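Long-range contact in RavA (Legionella pneumophila str. Paris, PDB 6WO6), which is a Legionella pneumophila effector protein of undetermined molecular function with an elongated, all-helical build: residues A[91-103]-A[130-143]. The protein carries 2 engineered substitutions. Sequence-based numbering, arbitrary orientation.
Sequences IISLLDPRNINPH and NEVAIALRLAETTP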
loop_
_atom_site.group_PDB
_atom_site.type_symbol
_atom_site.label_atom_id
_atom_site.label_comp_id
_atom_site.label_asym_id
_atom_site.label_seq_id
_atom_site.Cartn_x
_atom_site.Cartn_y
_atom_site.Cartn_z
ATOM N N ILE A 91 1.741 -17.256 9.411
ATOM C CA ILE A 91 1.856 -16.442 8.205
ATOM C C ILE A 91 0.500 -15.867 7.807
ATOM O O ILE A 91 0.389 -14.683 7.473
ATOM C CB ILE A 91 2.489 -17.254 7.063
ATOM C CG1 ILE A 91 3.979 -17.466 7.336
ATOM C CG2 ILE A 91 2.281 -16.550 5.728
ATOM C CD1 ILE A 91 4.666 -18.353 6.321
ATOM N N ILE A 92 -0.554 -16.685 7.847
ATOM C CA ILE A 92 -1.862 -16.235 7.382
ATOM C C ILE A 92 -2.482 -15.236 8.353
ATOM O O ILE A 92 -3.244 -14.352 7.941
ATOM C CB ILE A 92 -2.768 -17.458 7.131
ATOM C CG1 ILE A 92 -2.548 -17.989 5.711
ATOM C CG2 ILE A 92 -4.237 -17.140 7.373
ATOM C CD1 ILE A 92 -2.690 -16.930 4.637
ATOM N N SER A 93 -2.144 -15.320 9.643
ATOM C CA SER A 93 -2.663 -14.352 10.601
ATOM C C SER A 93 -2.147 -12.940 10.353
ATOM O O SER A 93 -2.643 -12.001 10.984
ATOM C CB SER A 93 -2.322 -14.786 12.028
ATOM O OG SER A 93 -0.921 -14.856 12.221
ATOM N N LEU A 94 -1.167 -12.767 9.461
ATOM C CA LEU A 94 -0.800 -11.425 9.025
ATOM C C LEU A 94 -1.937 -10.767 8.255
ATOM O O LEU A 94 -2.105 -9.543 8.322
ATOM C CB LEU A 94 0.463 -11.470 8.164
ATOM C CG LEU A 94 1.758 -11.959 8.815
ATOM C CD1 LEU A 94 2.859 -12.093 7.774
ATOM C CD2 LEU A 94 2.192 -11.025 9.930
ATOM N N LEU A 95 -2.727 -11.558 7.528
ATOM C CA LEU A 95 -3.870 -11.066 6.769
ATOM C C LEU A 95 -5.180 -11.147 7.546
ATOM O O LEU A 95 -6.242 -10.891 6.968
ATOM C CB LEU A 95 -4.008 -11.843 5.458
ATOM C CG LEU A 95 -2.905 -11.662 4.416
ATOM C CD1 LEU A 95 -3.200 -12.499 3.185
ATOM C CD2 LEU A 95 -2.758 -10.194 4.048
ATOM N N ASP A 96 -5.131 -11.498 8.821
ATOM C CA ASP A 96 -6.343 -11.604 9.627
ATOM C C ASP A 96 -6.929 -10.219 9.868
ATOM O O ASP A 96 -6.253 -9.367 10.461
ATOM C CB ASP A 96 -6.034 -12.289 10.956
ATOM C CG ASP A 96 -7.273 -12.517 11.802
ATOM O OD1 ASP A 96 -8.391 -12.531 11.243
ATOM O OD2 ASP A 96 -7.127 -12.677 13.031
ATOM N N PRO A 97 -8.160 -9.943 9.427
ATOM C CA PRO A 97 -8.750 -8.621 9.697
ATOM C C PRO A 97 -8.874 -8.312 11.178
ATOM O O PRO A 97 -8.739 -7.146 11.571
ATOM C CB PRO A 97 -10.125 -8.705 9.018
ATOM C CG PRO A 97 -9.978 -9.777 7.987
ATOM C CD PRO A 97 -9.032 -10.777 8.582
ATOM N N ARG A 98 -9.120 -9.323 12.014
ATOM C CA ARG A 98 -9.192 -9.114 13.455
ATOM C C ARG A 98 -7.842 -8.773 14.070
ATOM O O ARG A 98 -7.802 -8.313 15.216
ATOM C CB ARG A 98 -9.772 -10.355 14.137
ATOM N N ASN A 99 -6.745 -8.985 13.345
ATOM C CA ASN A 99 -5.415 -8.645 13.829
ATOM C C ASN A 99 -5.100 -7.198 13.472
ATOM O O ASN A 99 -5.199 -6.801 12.306
ATOM C CB ASN A 99 -4.363 -9.584 13.238
ATOM C CG ASN A 99 -2.991 -9.380 13.850
ATOM O OD1 ASN A 99 -2.851 -8.738 14.891
ATOM N ND2 ASN A 99 -1.969 -9.932 13.208
ATOM N N ILE A 100 -4.712 -6.417 14.478
ATOM C CA ILE A 100 -4.550 -4.977 14.322
ATOM C C ILE A 100 -3.091 -4.642 14.042
ATOM O O ILE A 100 -2.792 -3.689 13.312
ATOM C CB ILE A 100 -5.060 -4.227 15.570
ATOM C CG1 ILE A 100 -6.501 -4.631 15.897
ATOM C CG2 ILE A 100 -4.973 -2.720 15.365
ATOM C CD1 ILE A 100 -6.624 -5.727 16.941
ATOM N N ASN A 101 -2.172 -5.422 14.610
ATOM C CA ASN A 101 -0.738 -5.139 14.541
ATOM C C ASN A 101 0.025 -6.389 14.121
ATOM O O ASN A 101 0.563 -7.118 14.966
ATOM C CB ASN A 101 -0.222 -4.611 15.881
ATOM C CG ASN A 101 -0.887 -3.308 16.288
ATOM O OD1 ASN A 101 -1.243 -2.489 15.440
ATOM N ND2 ASN A 101 -1.056 -3.110 17.590
ATOM N N PRO A 102 0.095 -6.668 12.815
ATOM C CA PRO A 102 0.937 -7.790 12.363
ATOM C C PRO A 102 2.421 -7.499 12.500
ATOM O O PRO A 102 3.214 -8.407 12.798
ATOM C CB PRO A 102 0.523 -7.969 10.893
ATOM C CG PRO A 102 -0.755 -7.185 10.733
ATOM C CD PRO A 102 -0.663 -6.064 11.709
ATOM N N HIS A 103 2.819 -6.243 12.279
ATOM C CA HIS A 103 4.208 -5.851 12.471
ATOM C C HIS A 103 4.686 -6.164 13.880
ATOM O O HIS A 103 5.862 -6.481 14.078
ATOM C CB HIS A 103 4.373 -4.360 12.182
ATOM C CG HIS A 103 3.608 -3.480 13.120
ATOM N ND1 HIS A 103 2.270 -3.200 12.952
ATOM C CD2 HIS A 103 3.990 -2.830 14.244
ATOM C CE1 HIS A 103 1.861 -2.410 13.929
ATOM N NE2 HIS A 103 2.886 -2.171 14.727
ATOM N N ASN A 130 0.371 -14.293 -2.164
ATOM C CA ASN A 130 -0.064 -13.436 -1.069
ATOM C C ASN A 130 0.989 -12.403 -0.689
ATOM O O ASN A 130 0.828 -11.721 0.329
ATOM C CB ASN A 130 -0.435 -14.273 0.160
ATOM C CG ASN A 130 -1.654 -15.143 -0.070
ATOM O OD1 ASN A 130 -2.608 -14.735 -0.732
ATOM N ND2 ASN A 130 -1.627 -16.352 0.476
ATOM N N GLU A 131 2.056 -12.263 -1.480
ATOM C CA GLU A 131 3.122 -11.329 -1.131
ATOM C C GLU A 131 2.644 -9.884 -1.202
ATOM O O GLU A 131 2.933 -9.084 -0.304
ATOM C CB GLU A 131 4.329 -11.536 -2.049
ATOM C CG GLU A 131 4.807 -12.980 -2.172
ATOM C CD GLU A 131 4.112 -13.745 -3.288
ATOM O OE1 GLU A 131 2.976 -13.381 -3.654
ATOM O OE2 GLU A 131 4.708 -14.710 -3.808
ATOM N N VAL A 132 1.913 -9.529 -2.262
ATOM C CA VAL A 132 1.438 -8.156 -2.411
ATOM C C VAL A 132 0.482 -7.791 -1.280
ATOM O O VAL A 132 0.578 -6.707 -0.695
ATOM C CB VAL A 132 0.786 -7.963 -3.793
ATOM C CG1 VAL A 132 0.167 -6.587 -3.904
ATOM C CG2 VAL A 132 1.815 -8.174 -4.893
ATOM N N ALA A 133 -0.446 -8.692 -0.948
ATOM C CA ALA A 133 -1.426 -8.390 0.091
ATOM C C ALA A 133 -0.753 -8.184 1.443
ATOM O O ALA A 133 -1.064 -7.223 2.161
ATOM C CB ALA A 133 -2.467 -9.507 0.174
ATOM N N ILE A 134 0.179 -9.071 1.803
ATOM C CA ILE A 134 0.839 -8.967 3.100
ATOM C C ILE A 134 1.737 -7.737 3.146
ATOM O O ILE A 134 1.813 -7.046 4.169
ATOM C CB ILE A 134 1.625 -10.254 3.415
ATOM C CG1 ILE A 134 0.683 -11.458 3.496
ATOM C CG2 ILE A 134 2.386 -10.106 4.721
ATOM C CD1 ILE A 134 1.395 -12.775 3.735
ATOM N N ALA A 135 2.429 -7.439 2.042
ATOM C CA ALA A 135 3.264 -6.244 2.007
ATOM C C ALA A 135 2.419 -4.984 2.155
ATOM O O ALA A 135 2.802 -4.051 2.872
ATOM C CB ALA A 135 4.076 -6.208 0.712
ATOM N N LEU A 136 1.252 -4.949 1.503
ATOM C CA LEU A 136 0.347 -3.815 1.650
ATOM C C LEU A 136 -0.123 -3.675 3.092
ATOM O O LEU A 136 -0.144 -2.571 3.646
ATOM C CB LEU A 136 -0.846 -3.977 0.711
ATOM C CG LEU A 136 -1.914 -2.884 0.788
ATOM C CD1 LEU A 136 -1.519 -1.676 -0.047
ATOM C CD2 LEU A 136 -3.271 -3.418 0.364
ATOM N N ARG A 137 -0.503 -4.793 3.717
ATOM C CA ARG A 137 -0.974 -4.738 5.098
ATOM C C ARG A 137 0.120 -4.237 6.035
ATOM O O ARG A 137 -0.134 -3.404 6.918
ATOM C CB ARG A 137 -1.463 -6.118 5.537
ATOM C CG ARG A 137 -2.196 -6.116 6.863
ATOM C CD ARG A 137 -3.662 -5.760 6.680
ATOM N NE ARG A 137 -4.310 -5.432 7.947
ATOM C CZ ARG A 137 -4.675 -6.331 8.858
ATOM N NH1 ARG A 137 -4.449 -7.623 8.649
ATOM N NH2 ARG A 137 -5.258 -5.937 9.981
ATOM N N LEU A 138 1.347 -4.732 5.854
ATOM C CA LEU A 138 2.452 -4.299 6.702
ATOM C C LEU A 138 2.762 -2.823 6.492
ATOM O O LEU A 138 3.021 -2.097 7.458
ATOM C CB LEU A 138 3.691 -5.155 6.436
ATOM C CG LEU A 138 3.614 -6.628 6.848
ATOM C CD1 LEU A 138 4.937 -7.332 6.584
ATOM C CD2 LEU A 138 3.214 -6.760 8.313
ATOM N N ALA A 139 2.735 -2.358 5.240
ATOM C CA ALA A 139 2.933 -0.935 4.989
ATOM C C ALA A 139 1.825 -0.103 5.619
ATOM O O ALA A 139 2.069 1.027 6.057
ATOM C CB ALA A 139 3.012 -0.668 3.487
ATOM N N GLU A 140 0.609 -0.648 5.688
ATOM C CA GLU A 140 -0.501 0.109 6.255
ATOM C C GLU A 140 -0.402 0.209 7.772
ATOM O O GLU A 140 -0.704 1.261 8.346
ATOM C CB GLU A 140 -1.832 -0.525 5.848
ATOM C CG GLU A 140 -2.206 -0.298 4.393
ATOM C CD GLU A 140 -3.508 -0.980 4.008
ATOM O OE1 GLU A 140 -3.929 -1.913 4.723
ATOM O OE2 GLU A 140 -4.110 -0.578 2.988
ATOM N N THR A 141 0.014 -0.866 8.447
ATOM C CA THR A 141 -0.071 -0.885 9.906
ATOM C C THR A 141 1.249 -0.617 10.625
ATOM O O THR A 141 1.222 -0.280 11.813
ATOM C CB THR A 141 -0.631 -2.228 10.393
ATOM O OG1 THR A 141 0.340 -3.261 10.186
ATOM C CG2 THR A 141 -1.909 -2.576 9.640
ATOM N N THR A 142 2.390 -0.746 9.956
ATOM C CA THR A 142 3.673 -0.598 10.647
ATOM C C THR A 142 3.986 0.876 10.888
ATOM O O THR A 142 3.932 1.676 9.948
ATOM C CB THR A 142 4.804 -1.222 9.838
ATOM O OG1 THR A 142 4.484 -2.586 9.534
ATOM C CG2 THR A 142 6.110 -1.162 10.616
ATOM N N PRO A 143 4.322 1.268 12.119
ATOM C CA PRO A 143 4.802 2.634 12.351
ATOM C C PRO A 143 6.104 2.889 11.606
ATOM O O PRO A 143 6.814 1.965 11.204
ATOM C CB PRO A 143 5.009 2.691 13.870
ATOM C CG PRO A 143 4.150 1.595 14.415
ATOM C CD PRO A 143 4.173 0.513 13.373
#
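Leu95 and His103 from a helix-loop-helix corner, and Arg137 from the flank of helix 131-141, are the main projections that join the two within an elongated all-helical fold. The corner leads from helix 77-92 through a type I beta turn, Asp96 to Asn99, into helix 102-107. At one end Leu95 fits a shallow hollow bordered by Ala133 and Ile134: its CD2 lies 3.7 Å from CG1 of Ile134, the two side chains crossing at about a right angle. Ile134 is itself a bump, its CG2 meeting CD1 of Leu94 at 3.7 Å while its CD1 faces Ile91. Helix 120-127 touches both Ile91 and Ile134, and Phe163 packs on Ile134, so apolar groups continue beyond this corner.

Midway, Arg137 rises from the helix to meet the backbone carbonyls of the loop. With CG anti to the backbone N (chi1 -170°) and a bend at chi2, its guanidinium arrives among them. NH1 donates to Asp96 O at 3.1 Å, from above the carbonyl plane, while Asn99 N reaches the same oxygen from the opposite face; NH2 is modelled implausibly close to Asn99 O, a doubtful detail although the pairing is likely. The arginine thus probably links both ends of the turn to helix 131-141, and CG of Pro102 lies over one guanidinium face. Inside the loop, Asn99 ND2 bonds Ser93 O at 3.1 Å.

Toward the end of helix 131-141, Pro102 CB rests against Leu138 CD2, and His103 fills the step where the chain leaves the helix. A weak hydrogen bond joins His103 ND1 and Thr141 OG1, while Thr142 CA and Pro143 CD cover one ring face in CH-pi contacts; CD of Pro143 stands 3.6 Å from the centroid of the His103 ring.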